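Local coordinates for methyltransferase 1 (Methanosarcina barkeri, PDB 2I2X), which transfers the methyl group of methanol to the cob(I)amide carried by its partner MtaC, using a zinc site, in the methanol pathway of methanogenesis, at residues I40-Y45 against P283-G288; M70-Q75 against T325-S330; C269-I274 against C293-V298; D308-E313 against A334-L339; V351-M356 against L370-A375. One frame throughout, in Å; residues are numbered along the deposited sequence.

Contact 1: residues I40-Y45 against P283-G288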
# COMPACT_ATOMS: atom_id res chain seq x y z
N ILE A 40 17.23 -6.70 -4.36
CA ILE A 40 16.14 -7.69 -4.41
C ILE A 40 14.99 -7.27 -3.50
O ILE A 40 15.22 -6.92 -2.34
CB ILE A 40 16.60 -9.06 -3.92
CG1 ILE A 40 17.77 -9.58 -4.75
CG2 ILE A 40 15.47 -10.05 -4.02
CD1 ILE A 40 18.69 -10.46 -3.92
N PRO A 41 13.74 -7.33 -4.03
CA PRO A 41 12.62 -7.03 -3.12
C PRO A 41 12.40 -8.16 -2.14
O PRO A 41 12.57 -9.33 -2.49
CB PRO A 41 11.43 -6.87 -4.08
CG PRO A 41 11.78 -7.73 -5.27
CD PRO A 41 13.28 -7.65 -5.40
N GLU A 42 12.02 -7.81 -0.92
CA GLU A 42 11.75 -8.78 0.15
C GLU A 42 10.36 -8.46 0.71
O GLU A 42 10.17 -7.44 1.39
CB GLU A 42 12.83 -8.71 1.25
CG GLU A 42 12.62 -9.67 2.48
CD GLU A 42 13.94 -10.06 3.26
OE1 GLU A 42 14.94 -9.28 3.31
OE2 GLU A 42 13.99 -11.18 3.81
N ILE A 43 9.40 -9.32 0.44
CA ILE A 43 8.03 -9.04 0.86
C ILE A 43 7.70 -9.70 2.21
O ILE A 43 8.05 -10.86 2.46
CB ILE A 43 6.99 -9.42 -0.26
CG1 ILE A 43 5.56 -9.03 0.14
CG2 ILE A 43 7.11 -10.92 -0.61
CD1 ILE A 43 5.24 -7.52 0.07
N ASN A 44 7.03 -8.92 3.06
CA ASN A 44 6.60 -9.34 4.40
C ASN A 44 5.09 -9.30 4.48
O ASN A 44 4.45 -8.70 3.61
CB ASN A 44 7.23 -8.47 5.46
CG ASN A 44 8.59 -8.98 5.88
OD1 ASN A 44 8.69 -9.88 6.73
ND2 ASN A 44 9.64 -8.47 5.26
N TYR A 45 4.53 -9.94 5.50
CA TYR A 45 3.08 -10.22 5.58
C TYR A 45 2.74 -10.82 6.94
O TYR A 45 3.59 -11.45 7.55
CB TYR A 45 2.65 -11.21 4.49
CG TYR A 45 3.69 -12.29 4.22
CD1 TYR A 45 3.74 -13.45 4.98
CD2 TYR A 45 4.63 -12.13 3.20
CE1 TYR A 45 4.71 -14.42 4.72
CE2 TYR A 45 5.57 -13.08 2.95
CZ TYR A 45 5.62 -14.22 3.70
OH TYR A 45 6.58 -15.15 3.41
N PRO A 283 25.88 -7.96 3.14
CA PRO A 283 24.67 -7.39 2.61
C PRO A 283 23.59 -7.20 3.67
O PRO A 283 23.57 -7.94 4.67
CB PRO A 283 24.23 -8.43 1.57
CG PRO A 283 24.67 -9.68 2.16
CD PRO A 283 26.03 -9.35 2.70
N MET A 284 22.68 -6.23 3.44
CA MET A 284 21.64 -5.89 4.40
C MET A 284 20.32 -5.57 3.70
O MET A 284 20.30 -4.92 2.65
CB MET A 284 22.04 -4.68 5.23
CG MET A 284 23.35 -4.83 5.99
SD MET A 284 23.24 -5.96 7.42
CE MET A 284 24.87 -6.72 7.34
N THR A 285 19.21 -6.03 4.27
CA THR A 285 17.91 -5.54 3.89
C THR A 285 17.59 -4.23 4.60
O THR A 285 17.98 -4.03 5.76
CB THR A 285 16.85 -6.57 4.21
OG1 THR A 285 17.26 -7.81 3.63
CG2 THR A 285 15.53 -6.17 3.62
N MET A 286 16.87 -3.34 3.91
CA MET A 286 16.38 -2.10 4.54
C MET A 286 14.89 -1.93 4.26
O MET A 286 14.32 -2.69 3.45
CB MET A 286 17.17 -0.89 4.04
CG MET A 286 18.69 -1.03 4.14
SD MET A 286 19.39 -1.01 5.83
CE MET A 286 19.14 0.70 6.37
N GLU A 287 14.27 -0.95 4.92
CA GLU A 287 12.86 -0.61 4.71
C GLU A 287 12.68 0.87 4.95
O GLU A 287 13.28 1.44 5.87
CB GLU A 287 11.96 -1.37 5.68
CG GLU A 287 12.20 -1.02 7.14
CD GLU A 287 11.53 -2.00 8.08
OE1 GLU A 287 11.60 -3.21 7.82
OE2 GLU A 287 10.90 -1.56 9.07
N GLY A 288 11.84 1.50 4.14
CA GLY A 288 11.58 2.91 4.29
C GLY A 288 10.27 3.31 3.64
O GLY A 288 9.21 2.84 4.02
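Glu42 OE1 takes a hydrogen bond from Thr285 OG1 at 2.8 Å, with the hydroxyl arriving nearly in line with the CD-OE1 bond of the carboxylate. The same oxygen also lies 3.2 Å from Thr285 CG2, so both branches of the threonine converge on it. Glutamate has the length this place needs: with CG anti to the backbone N (chi1 178°) and the chain extended beyond it, the carboxylate reaches across a gap in which the nearest CA atoms, those of Glu42 and Thr285, are still 7.9 Å apart. The two side chains meet at roughly a right angle.

The gap is wide because the two strands are not neighbours. In the parallel sheet of this TIM barrel, strand 309-311 runs between 40-43 and 285-287, exchanging backbone hydrogen bonds with both, and the Glu42-Thr285 bond passes over it on the side where Cys309 touches both residues. Threonine suits the place because it is short and carries a hydroxyl for the acid, its methyl lying against the same oxygen.

The other carboxylate oxygen, Glu42 OE2, is engaged by Arg123 in a salt bridge, so the buried acid is held from both of its oxygens and its negative charge is probably stabilised. Thr285, through its backbone O, also accepts a hydrogen bond from Asn273 ND2. The side chain of Glu42 lies about 10 Å from the bound potassium ion.

Contact 2: residues M70-Q75 against T325-S330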
# COMPACT_ATOMS: atom_id res chain seq x y z
N MET A 70 4.21 -14.90 -5.95
CA MET A 70 4.95 -15.45 -7.09
C MET A 70 4.21 -15.10 -8.41
O MET A 70 4.81 -14.70 -9.41
CB MET A 70 5.17 -16.97 -6.96
CG MET A 70 5.98 -17.44 -5.71
SD MET A 70 7.63 -16.68 -5.56
CE MET A 70 8.48 -17.15 -7.07
N GLU A 71 2.89 -15.21 -8.39
CA GLU A 71 2.08 -14.94 -9.54
C GLU A 71 2.33 -13.50 -9.98
O GLU A 71 2.66 -13.25 -11.13
CB GLU A 71 0.60 -15.24 -9.22
CG GLU A 71 -0.39 -15.10 -10.39
CD GLU A 71 -0.09 -16.01 -11.59
OE1 GLU A 71 0.61 -17.05 -11.42
OE2 GLU A 71 -0.57 -15.66 -12.70
N ARG A 72 2.25 -12.55 -9.05
CA ARG A 72 2.46 -11.18 -9.43
C ARG A 72 3.82 -10.92 -10.04
O ARG A 72 3.94 -10.21 -11.02
CB ARG A 72 2.25 -10.22 -8.25
CG ARG A 72 2.25 -8.78 -8.77
CD ARG A 72 0.92 -8.50 -9.58
NE ARG A 72 0.46 -7.25 -9.05
CZ ARG A 72 -0.73 -7.01 -8.53
NH1 ARG A 72 -1.69 -7.90 -8.57
NH2 ARG A 72 -0.95 -5.82 -8.02
N MET A 73 4.87 -11.48 -9.43
CA MET A 73 6.22 -11.23 -9.88
C MET A 73 6.37 -11.64 -11.33
O MET A 73 6.98 -10.91 -12.11
CB MET A 73 7.25 -11.95 -9.00
CG MET A 73 7.39 -11.42 -7.56
SD MET A 73 7.56 -9.62 -7.43
CE MET A 73 9.28 -9.58 -7.53
N VAL A 74 5.80 -12.78 -11.72
CA VAL A 74 6.01 -13.27 -13.08
C VAL A 74 5.11 -12.50 -14.06
O VAL A 74 5.47 -12.32 -15.22
CB VAL A 74 5.89 -14.85 -13.22
CG1 VAL A 74 6.91 -15.57 -12.26
CG2 VAL A 74 4.49 -15.33 -12.95
N GLN A 75 3.97 -12.03 -13.58
CA GLN A 75 3.07 -11.24 -14.41
C GLN A 75 3.65 -9.88 -14.75
O GLN A 75 3.28 -9.29 -15.75
CB GLN A 75 1.70 -11.06 -13.74
CG GLN A 75 0.84 -12.32 -13.72
CD GLN A 75 0.22 -12.72 -15.07
OE1 GLN A 75 0.53 -12.15 -16.12
NE2 GLN A 75 -0.64 -13.72 -15.04
N THR A 325 -2.98 -7.55 -0.89
CA THR A 325 -2.03 -6.69 -0.23
C THR A 325 -0.55 -7.04 -0.48
O THR A 325 0.29 -6.14 -0.70
CB THR A 325 -2.40 -6.74 1.23
OG1 THR A 325 -1.91 -5.58 1.86
CG2 THR A 325 -1.89 -7.98 1.88
N VAL A 326 -0.23 -8.34 -0.50
CA VAL A 326 1.13 -8.80 -0.75
C VAL A 326 1.53 -8.58 -2.18
O VAL A 326 2.72 -8.40 -2.50
CB VAL A 326 1.36 -10.33 -0.34
CG1 VAL A 326 1.32 -10.51 1.22
CG2 VAL A 326 0.41 -11.29 -1.06
N GLN A 327 0.53 -8.57 -3.05
CA GLN A 327 0.76 -8.23 -4.45
C GLN A 327 1.00 -6.76 -4.66
O GLN A 327 1.93 -6.39 -5.35
CB GLN A 327 -0.38 -8.72 -5.33
CG GLN A 327 -0.44 -10.22 -5.43
CD GLN A 327 -1.73 -10.67 -6.07
OE1 GLN A 327 -2.78 -10.03 -5.88
NE2 GLN A 327 -1.68 -11.79 -6.82
N CYS A 328 0.19 -5.89 -4.08
CA CYS A 328 0.39 -4.47 -4.29
C CYS A 328 1.78 -4.05 -3.81
O CYS A 328 2.52 -3.41 -4.55
CB CYS A 328 -0.66 -3.65 -3.55
SG CYS A 328 -2.34 -4.21 -3.77
N TRP A 329 2.15 -4.45 -2.58
CA TRP A 329 3.41 -4.01 -2.00
C TRP A 329 4.60 -4.69 -2.64
O TRP A 329 5.64 -4.04 -2.80
CB TRP A 329 3.42 -4.11 -0.49
CG TRP A 329 2.49 -3.14 0.16
CD1 TRP A 329 1.20 -3.37 0.58
CD2 TRP A 329 2.76 -1.76 0.45
NE1 TRP A 329 0.66 -2.23 1.12
CE2 TRP A 329 1.60 -1.23 1.05
CE3 TRP A 329 3.86 -0.94 0.25
CZ2 TRP A 329 1.51 0.10 1.45
CZ3 TRP A 329 3.78 0.40 0.66
CH2 TRP A 329 2.60 0.90 1.25
N SER A 330 4.47 -5.95 -3.06
CA SER A 330 5.60 -6.58 -3.76
C SER A 330 5.90 -5.89 -5.08
O SER A 330 7.07 -5.71 -5.44
CB SER A 330 5.45 -8.11 -3.94
OG SER A 330 4.21 -8.46 -4.53
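Arg72 reaches over Gln327 and touches it along most of its length. Its CB starts the contact 3.9 Å from Gln327 CG. With CG anti to the backbone N (chi1 -170°), the chain then bends at the next two bonds, and this fold brings the flat end back over the glutamine instead of letting it run straight past. CG passes the backbone O of Gln327 at 4.2 Å. NE has its strongest partner in a salt bridge to Glu331. At CZ and NH1 the guanidinium lies face-on over Gln327 CB, both atoms 3.6 Å away, while NH2 comes within 4.1 Å of Cys328 N and hydrogen-bonds to Gly322 O.

The segments belong to helices 55-76 and 325-345, which come after barrel strands 40-43 and 309-311, the second by way of the short hairpin 319-324, and pack outside the TIM barrel as neighbours. Their local axes approach to 9.4 Å and run 38° from parallel.

Arginine suits the seam because its aliphatic part packs while its charge is met by Glu331, one turn after Gln327. Gln327 mirrors it: the methylene part lies beneath the guanidinium, and the amide, 32° from the guanidinium plane, turns to the backbone, taking a hydrogen bond from Thr324 N and giving one to Asp68 O. Deeper in, Met73 SD rests 4.3 Å from Ser330 CB. The small serine leaves room for the sulfur, and its OG hydrogen-bonds to Val326 O, in the carbonyl plane on a lone pair. Ser296 of the second subunit packs against Arg72.

Contact 3: residues C269-I274 against C293-V298. With ZN (zinc ion), chain Q.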
# COMPACT_ATOMS: atom_id res chain seq x y z
N CYS A 269 14.16 -4.33 9.42
CA CYS A 269 13.89 -3.29 10.41
C CYS A 269 15.15 -2.85 11.17
O CYS A 269 15.09 -1.96 12.05
CB CYS A 269 12.78 -3.71 11.37
SG CYS A 269 13.10 -5.25 12.27
N GLY A 270 16.28 -3.43 10.79
CA GLY A 270 17.60 -3.01 11.29
C GLY A 270 18.07 -1.77 10.56
O GLY A 270 18.97 -1.82 9.71
N TYR A 271 17.48 -0.62 10.87
CA TYR A 271 17.94 0.60 10.24
C TYR A 271 19.42 0.86 10.49
O TYR A 271 20.07 1.52 9.67
CB TYR A 271 17.14 1.76 10.76
CG TYR A 271 15.72 1.85 10.21
CD1 TYR A 271 14.69 1.12 10.78
CD2 TYR A 271 15.40 2.73 9.17
CE1 TYR A 271 13.39 1.25 10.34
CE2 TYR A 271 14.11 2.85 8.70
CZ TYR A 271 13.10 2.11 9.30
OH TYR A 271 11.77 2.22 8.88
N GLU A 272 19.95 0.37 11.62
CA GLU A 272 21.36 0.50 11.92
C GLU A 272 22.23 -0.36 10.98
O GLU A 272 23.47 -0.27 11.03
CB GLU A 272 21.63 0.13 13.39
CG GLU A 272 21.46 -1.37 13.78
CD GLU A 272 20.00 -1.79 14.01
OE1 GLU A 272 19.80 -2.90 14.57
OE2 GLU A 272 19.07 -1.02 13.61
N ASN A 273 21.59 -1.20 10.14
CA ASN A 273 22.33 -2.05 9.19
C ASN A 273 23.28 -1.26 8.29
O ASN A 273 24.29 -1.81 7.80
CB ASN A 273 21.39 -2.89 8.32
CG ASN A 273 20.71 -4.01 9.10
OD1 ASN A 273 21.10 -4.34 10.23
ND2 ASN A 273 19.66 -4.58 8.51
N ILE A 274 22.98 0.02 8.08
CA ILE A 274 23.90 0.81 7.25
C ILE A 274 25.29 0.90 7.94
O ILE A 274 26.35 0.71 7.31
CB ILE A 274 23.31 2.19 6.85
CG1 ILE A 274 24.31 3.00 6.02
CG2 ILE A 274 22.87 3.00 8.10
CD1 ILE A 274 24.65 2.45 4.69
N CYS A 293 2.94 0.69 4.96
CA CYS A 293 1.89 -0.23 5.41
C CYS A 293 2.09 -0.69 6.86
O CYS A 293 1.12 -0.99 7.58
CB CYS A 293 1.83 -1.46 4.50
SG CYS A 293 3.47 -2.07 3.96
N ALA A 294 3.35 -0.76 7.27
CA ALA A 294 3.66 -1.08 8.66
C ALA A 294 3.82 0.16 9.55
O ALA A 294 3.35 0.13 10.69
CB ALA A 294 4.88 -1.97 8.75
N HIS A 295 4.48 1.21 9.08
CA HIS A 295 4.74 2.38 9.94
C HIS A 295 5.34 3.51 9.18
O HIS A 295 5.94 3.32 8.15
CB HIS A 295 5.71 2.04 11.13
CG HIS A 295 7.02 1.44 10.70
ND1 HIS A 295 8.08 2.21 10.25
CD2 HIS A 295 7.42 0.15 10.59
CE1 HIS A 295 9.08 1.41 9.91
NE2 HIS A 295 8.70 0.16 10.10
N SER A 296 5.20 4.70 9.75
CA SER A 296 5.79 5.93 9.26
C SER A 296 7.27 5.99 9.66
O SER A 296 7.67 5.47 10.72
CB SER A 296 5.04 7.10 9.91
OG SER A 296 5.28 8.30 9.25
N ASP A 297 8.09 6.61 8.81
CA ASP A 297 9.46 6.95 9.18
C ASP A 297 9.94 8.19 8.50
O ASP A 297 9.28 8.76 7.62
CB ASP A 297 10.46 5.77 9.06
CG ASP A 297 10.90 5.48 7.63
OD1 ASP A 297 11.37 6.39 6.93
OD2 ASP A 297 10.87 4.29 7.24
N VAL A 298 11.10 8.64 8.91
CA VAL A 298 11.52 9.98 8.62
C VAL A 298 12.76 9.91 7.75
O VAL A 298 13.47 10.92 7.58
CB VAL A 298 11.67 10.75 9.93
CG1 VAL A 298 13.05 10.54 10.60
CG2 VAL A 298 11.28 12.17 9.78
ZN ZN Q . 11.22 -5.57 13.71
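Tyr271 swings its ring beside its backbone N, CG anti to the carbonyl carbon (chi1 -74°), while Asp297 sets CG between its own N and carbonyl carbon (chi1 78°); the phenol and the carboxylate thus face each other although the nearest CA atoms of the segments, theirs, are 10.6 Å apart. Tyr271 OH gives a hydrogen bond to Asp297 OD2 at 2.8 Å. The acceptor lies in the plane of the phenol ring but is approached from above its own carboxylate plane, the two planes standing 88° apart.

At the same hydroxyl, His295 presents its ring edge, with CE1 3.0 Å from Tyr271 OH and the oxygen in the imidazole plane. The histidine is steered by its nitrogens: NE2 hydrogen-bonds to Glu287, and ND1 makes a weak bond to Ser296 O. Tyrosine fits here because it is long enough to leave the type I turn of Gly270 to Asn273 and still end in a polar group.

Just before that turn, Cys269 SG binds zinc at 2.4 Å, with Glu164 and Cys220 completing the protein ligands, and Ala294 in the facing loop touches the corrinoid. Since the phenol directs its O-H to Asp297 as a hydrogen-bond donor, its lone pairs are probably left to face the C-H between the two imidazole nitrogens, consistent with a weak C-H...O attraction; the contact thereby joins the zinc-binding segment to the loop that borders the corrinoid.

Contact 4: residues D308-E313 against A334-L339. With K (potassium ion), chain S.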
# COMPACT_ATOMS: atom_id res chain seq x y z
N ASP A 308 20.71 -3.90 0.11
CA ASP A 308 20.86 -5.02 -0.81
C ASP A 308 19.49 -5.63 -1.07
O ASP A 308 19.19 -6.04 -2.21
CB ASP A 308 21.85 -6.05 -0.27
CG ASP A 308 23.25 -5.44 -0.08
OD1 ASP A 308 24.06 -5.49 -1.05
OD2 ASP A 308 23.53 -4.89 1.02
N CYS A 309 18.66 -5.68 -0.03
CA CYS A 309 17.26 -6.09 -0.19
C CYS A 309 16.36 -4.99 0.35
O CYS A 309 16.79 -4.19 1.18
CB CYS A 309 16.99 -7.45 0.46
SG CYS A 309 18.30 -8.65 0.05
N TRP A 310 15.13 -4.94 -0.14
CA TRP A 310 14.25 -3.80 0.10
C TRP A 310 12.90 -4.36 0.48
O TRP A 310 12.29 -5.12 -0.29
CB TRP A 310 14.17 -2.97 -1.16
CG TRP A 310 13.36 -1.69 -1.14
CD1 TRP A 310 12.41 -1.33 -2.06
CD2 TRP A 310 13.47 -0.60 -0.22
NE1 TRP A 310 11.91 -0.09 -1.76
CE2 TRP A 310 12.55 0.39 -0.64
CE3 TRP A 310 14.26 -0.36 0.92
CZ2 TRP A 310 12.38 1.62 0.04
CZ3 TRP A 310 14.10 0.86 1.59
CH2 TRP A 310 13.16 1.84 1.15
N SER A 311 12.47 -4.02 1.70
CA SER A 311 11.31 -4.60 2.32
C SER A 311 10.14 -3.62 2.65
O SER A 311 10.37 -2.42 2.81
CB SER A 311 11.78 -5.31 3.58
OG SER A 311 10.71 -5.56 4.48
N ASN A 312 8.93 -4.16 2.78
CA ASN A 312 7.73 -3.41 3.19
C ASN A 312 7.40 -3.61 4.66
O ASN A 312 6.34 -3.18 5.13
CB ASN A 312 6.49 -3.87 2.39
CG ASN A 312 6.10 -5.29 2.75
OD1 ASN A 312 6.94 -6.18 2.68
ND2 ASN A 312 4.85 -5.51 3.17
N GLU A 313 8.30 -4.33 5.35
CA GLU A 313 8.27 -4.54 6.81
C GLU A 313 7.17 -5.51 7.21
O GLU A 313 7.44 -6.59 7.72
CB GLU A 313 8.16 -3.22 7.57
CG GLU A 313 7.95 -3.34 9.08
CD GLU A 313 9.04 -4.14 9.81
OE1 GLU A 313 8.80 -4.50 10.98
OE2 GLU A 313 10.13 -4.41 9.23
N ALA A 334 9.44 -4.31 -5.94
CA ALA A 334 10.18 -4.79 -7.10
C ALA A 334 10.49 -3.65 -8.08
O ALA A 334 11.55 -3.65 -8.73
CB ALA A 334 9.45 -5.91 -7.79
N TYR A 335 9.60 -2.69 -8.19
CA TYR A 335 9.86 -1.57 -9.07
C TYR A 335 10.94 -0.67 -8.48
O TYR A 335 11.80 -0.17 -9.21
CB TYR A 335 8.56 -0.80 -9.33
CG TYR A 335 7.79 -1.21 -10.58
CD1 TYR A 335 8.40 -1.16 -11.84
CD2 TYR A 335 6.46 -1.59 -10.50
CE1 TYR A 335 7.71 -1.51 -12.99
CE2 TYR A 335 5.76 -1.95 -11.65
CZ TYR A 335 6.39 -1.91 -12.90
OH TYR A 335 5.67 -2.23 -14.06
N ASP A 336 10.91 -0.45 -7.16
CA ASP A 336 11.96 0.32 -6.48
C ASP A 336 13.28 -0.36 -6.78
O ASP A 336 14.26 0.32 -7.07
CB ASP A 336 11.75 0.39 -4.96
CG ASP A 336 10.60 1.29 -4.56
OD1 ASP A 336 10.26 2.20 -5.33
OD2 ASP A 336 10.01 1.08 -3.48
N CYS A 337 13.30 -1.69 -6.73
CA CYS A 337 14.52 -2.41 -7.06
C CYS A 337 14.90 -2.22 -8.52
O CYS A 337 16.08 -2.05 -8.82
CB CYS A 337 14.44 -3.89 -6.67
SG CYS A 337 14.46 -4.21 -4.82
N ALA A 338 13.92 -2.21 -9.42
CA ALA A 338 14.24 -2.12 -10.84
C ALA A 338 14.97 -0.79 -11.19
O ALA A 338 15.90 -0.77 -12.02
CB ALA A 338 12.99 -2.35 -11.72
N LEU A 339 14.60 0.28 -10.51
CA LEU A 339 15.22 1.59 -10.66
C LEU A 339 16.66 1.51 -10.22
O LEU A 339 17.61 1.95 -10.92
CB LEU A 339 14.47 2.64 -9.80
CG LEU A 339 14.98 4.08 -9.95
CD1 LEU A 339 14.75 4.60 -11.39
CD2 LEU A 339 14.39 5.03 -8.87
K K S . 9.36 -7.29 12.36
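Trp310 turns the pyrrole edge of its indole onto Asp336, with CD1 3.4 Å and NE1 3.2 Å from Asp336 CB. NE1 donates a nearly straight hydrogen bond to Asp336 OD2, 2.8 Å long with an angle of 169° at the hydrogen. The acceptor sits in the indole plane, but is met on its anti side and somewhat out of the carboxylate plane, the two flat groups being inclined by 64°. Tryptophan serves well here because it fills space while offering one N-H to a buried acid. Asp336 has further partners: OD2 also bonds to Thr290, and OD1 pairs with Lys289 of the second subunit, which should favour the charged form. Beside the indole, Cys337 SG lies 3.9 Å from Trp310 CB, a loose sulfur-aromatic contact oblique to the ring.

Further along, an ST turn at Ser311 leads to Glu313, whose OE1 lies 3.2 Å from the potassium ion that Glu86 and Glu164 also bind.

Strand 309-311 runs in the TIM barrel between 40-43 and 285-287; Trp310, its CG anti to the backbone N (chi1 -177°), points outward to helix 325-345, which also covers Pro41 of the neighbouring strand, and beyond that helix lies the second subunit.

Contact 5: residues V351-M356 against L370-A375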
# COMPACT_ATOMS: atom_id res chain seq x y z
N VAL A 351 25.35 8.30 -8.03
CA VAL A 351 24.61 9.56 -8.01
C VAL A 351 23.21 9.32 -7.44
O VAL A 351 22.67 10.16 -6.73
CB VAL A 351 24.52 10.23 -9.43
CG1 VAL A 351 23.81 9.34 -10.40
CG2 VAL A 351 23.77 11.58 -9.38
N LEU A 352 22.63 8.17 -7.77
CA LEU A 352 21.29 7.86 -7.29
C LEU A 352 21.37 7.62 -5.80
O LEU A 352 20.57 8.18 -5.04
CB LEU A 352 20.66 6.68 -8.06
CG LEU A 352 19.26 6.26 -7.59
CD1 LEU A 352 18.28 7.44 -7.68
CD2 LEU A 352 18.76 5.04 -8.35
N ARG A 353 22.34 6.81 -5.38
CA ARG A 353 22.70 6.73 -3.95
C ARG A 353 22.78 8.12 -3.28
O ARG A 353 22.07 8.38 -2.31
CB ARG A 353 23.96 5.90 -3.79
CG ARG A 353 24.69 5.97 -2.40
CD ARG A 353 25.86 6.90 -2.59
NE ARG A 353 27.11 6.20 -2.60
CZ ARG A 353 28.27 6.66 -3.06
NH1 ARG A 353 28.36 7.86 -3.62
NH2 ARG A 353 29.35 5.88 -2.92
N ASP A 354 23.54 9.05 -3.83
CA ASP A 354 23.55 10.39 -3.23
C ASP A 354 22.20 11.08 -3.18
O ASP A 354 21.88 11.76 -2.20
CB ASP A 354 24.61 11.27 -3.87
CG ASP A 354 26.02 10.79 -3.56
OD1 ASP A 354 26.23 9.91 -2.67
OD2 ASP A 354 26.95 11.30 -4.21
N LEU A 355 21.39 10.90 -4.24
CA LEU A 355 20.10 11.56 -4.34
C LEU A 355 19.18 11.01 -3.22
O LEU A 355 18.56 11.78 -2.47
CB LEU A 355 19.50 11.32 -5.73
CG LEU A 355 19.35 12.35 -6.86
CD1 LEU A 355 20.13 13.63 -6.72
CD2 LEU A 355 19.67 11.72 -8.19
N MET A 356 19.16 9.69 -3.07
CA MET A 356 18.36 9.05 -2.02
C MET A 356 18.80 9.56 -0.66
O MET A 356 17.97 9.88 0.18
CB MET A 356 18.48 7.52 -2.07
CG MET A 356 18.14 6.98 -3.42
SD MET A 356 18.40 5.23 -3.63
CE MET A 356 20.00 5.07 -3.00
N LEU A 370 22.17 8.47 9.85
CA LEU A 370 22.11 7.23 9.11
C LEU A 370 22.60 7.40 7.68
O LEU A 370 22.80 6.40 6.97
CB LEU A 370 20.69 6.69 9.13
CG LEU A 370 20.38 5.44 9.97
CD1 LEU A 370 21.43 5.14 10.95
CD2 LEU A 370 19.05 5.54 10.60
N ALA A 371 22.80 8.65 7.25
CA ALA A 371 23.41 8.95 5.94
C ALA A 371 24.78 8.25 5.79
O ALA A 371 25.60 8.30 6.69
CB ALA A 371 23.54 10.44 5.76
N TYR A 372 25.00 7.57 4.68
CA TYR A 372 26.07 6.59 4.57
C TYR A 372 27.44 7.16 4.94
O TYR A 372 28.27 6.43 5.49
CB TYR A 372 26.08 5.89 3.20
CG TYR A 372 26.58 6.79 2.08
CD1 TYR A 372 25.71 7.63 1.39
CD2 TYR A 372 27.96 6.83 1.74
CE1 TYR A 372 26.18 8.48 0.38
CE2 TYR A 372 28.44 7.68 0.74
CZ TYR A 372 27.55 8.51 0.06
OH TYR A 372 28.02 9.37 -0.93
N ASP A 373 27.71 8.43 4.67
CA ASP A 373 28.99 9.00 5.13
C ASP A 373 29.08 9.07 6.66
O ASP A 373 30.14 8.75 7.22
CB ASP A 373 29.31 10.36 4.52
CG ASP A 373 28.26 11.37 4.80
OD1 ASP A 373 27.08 10.94 4.88
OD2 ASP A 373 28.57 12.59 4.94
N ASN A 374 28.01 9.50 7.31
CA ASN A 374 27.93 9.53 8.77
C ASN A 374 27.86 8.13 9.39
O ASN A 374 28.47 7.86 10.43
CB ASN A 374 26.77 10.41 9.22
CG ASN A 374 26.98 11.86 8.86
OD1 ASN A 374 28.11 12.35 8.95
ND2 ASN A 374 25.91 12.58 8.43
N ALA A 375 27.10 7.25 8.75
CA ALA A 375 27.04 5.88 9.21
C ALA A 375 28.46 5.26 9.25
O ALA A 375 28.83 4.56 10.21
CB ALA A 375 26.11 5.07 8.34
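Asp354, within helix 349-361, faces Tyr372 in the first turn of helix 372-383, their CA atoms 9.0 Å apart and Ala371 at the N-cap position. Tyr372 OH donates a hydrogen bond of 2.6 Å to Asp354 OD1, on the syn side of the carboxylate. Ring and carboxylate planes are nearly parallel (3°), but the hydroxyl lies somewhat out of the carboxylate plane, so the two groups are slightly stepped.

Arg353 comes over a face of the same ring. Its CG leaves anti to the backbone N (chi1 166°), and bends at the next two bonds lay CD 3.4 Å from Tyr372 CE1 and set NE 3.5 Å above the ring plane, toward the rim; the guanidinium is turned 22° from the ring. NH1 forms a salt bridge with Asp354 OD1 at 3.1 Å, approaching from above the carboxylate plane. That oxygen therefore accepts from both arginine and tyrosine, which should steady its negative charge. The charged end is also held by Asp15 through NH1 and by Met17 O through NH2, tying the N-terminal region to the helix.

Tyrosine is apt because one residue supplies a face for the arginine and a hydroxyl for the acid. This is a buried polar contact between two helices, with the short helix 365-368 between them, in the helical region after the last barrel strand, away from the annotated sites and close to the second subunit.

In the fold
From the N terminus, contact 1 opens on strand 40-43 and contact 2 on the helix after it; they close at 283-288 and 325-330, so their loops cross. Contact 3, from 269-274 to 293-298, crosses contact 1 and nests within contact 2. Contact 4 opens at 308-313, after contacts 1 and 3 have closed, and crosses contact 2 by ending further along helix 325-345. Contact 5 follows in series. Contact 1 ties barrel strands on the inside, contacts 2 and 4 fasten outer helices to each other and to the wall, contact 3 joins loops beside the metal site, and contact 5 pairs later helices, segment 370-375 leaning on Ile274 of contact 3.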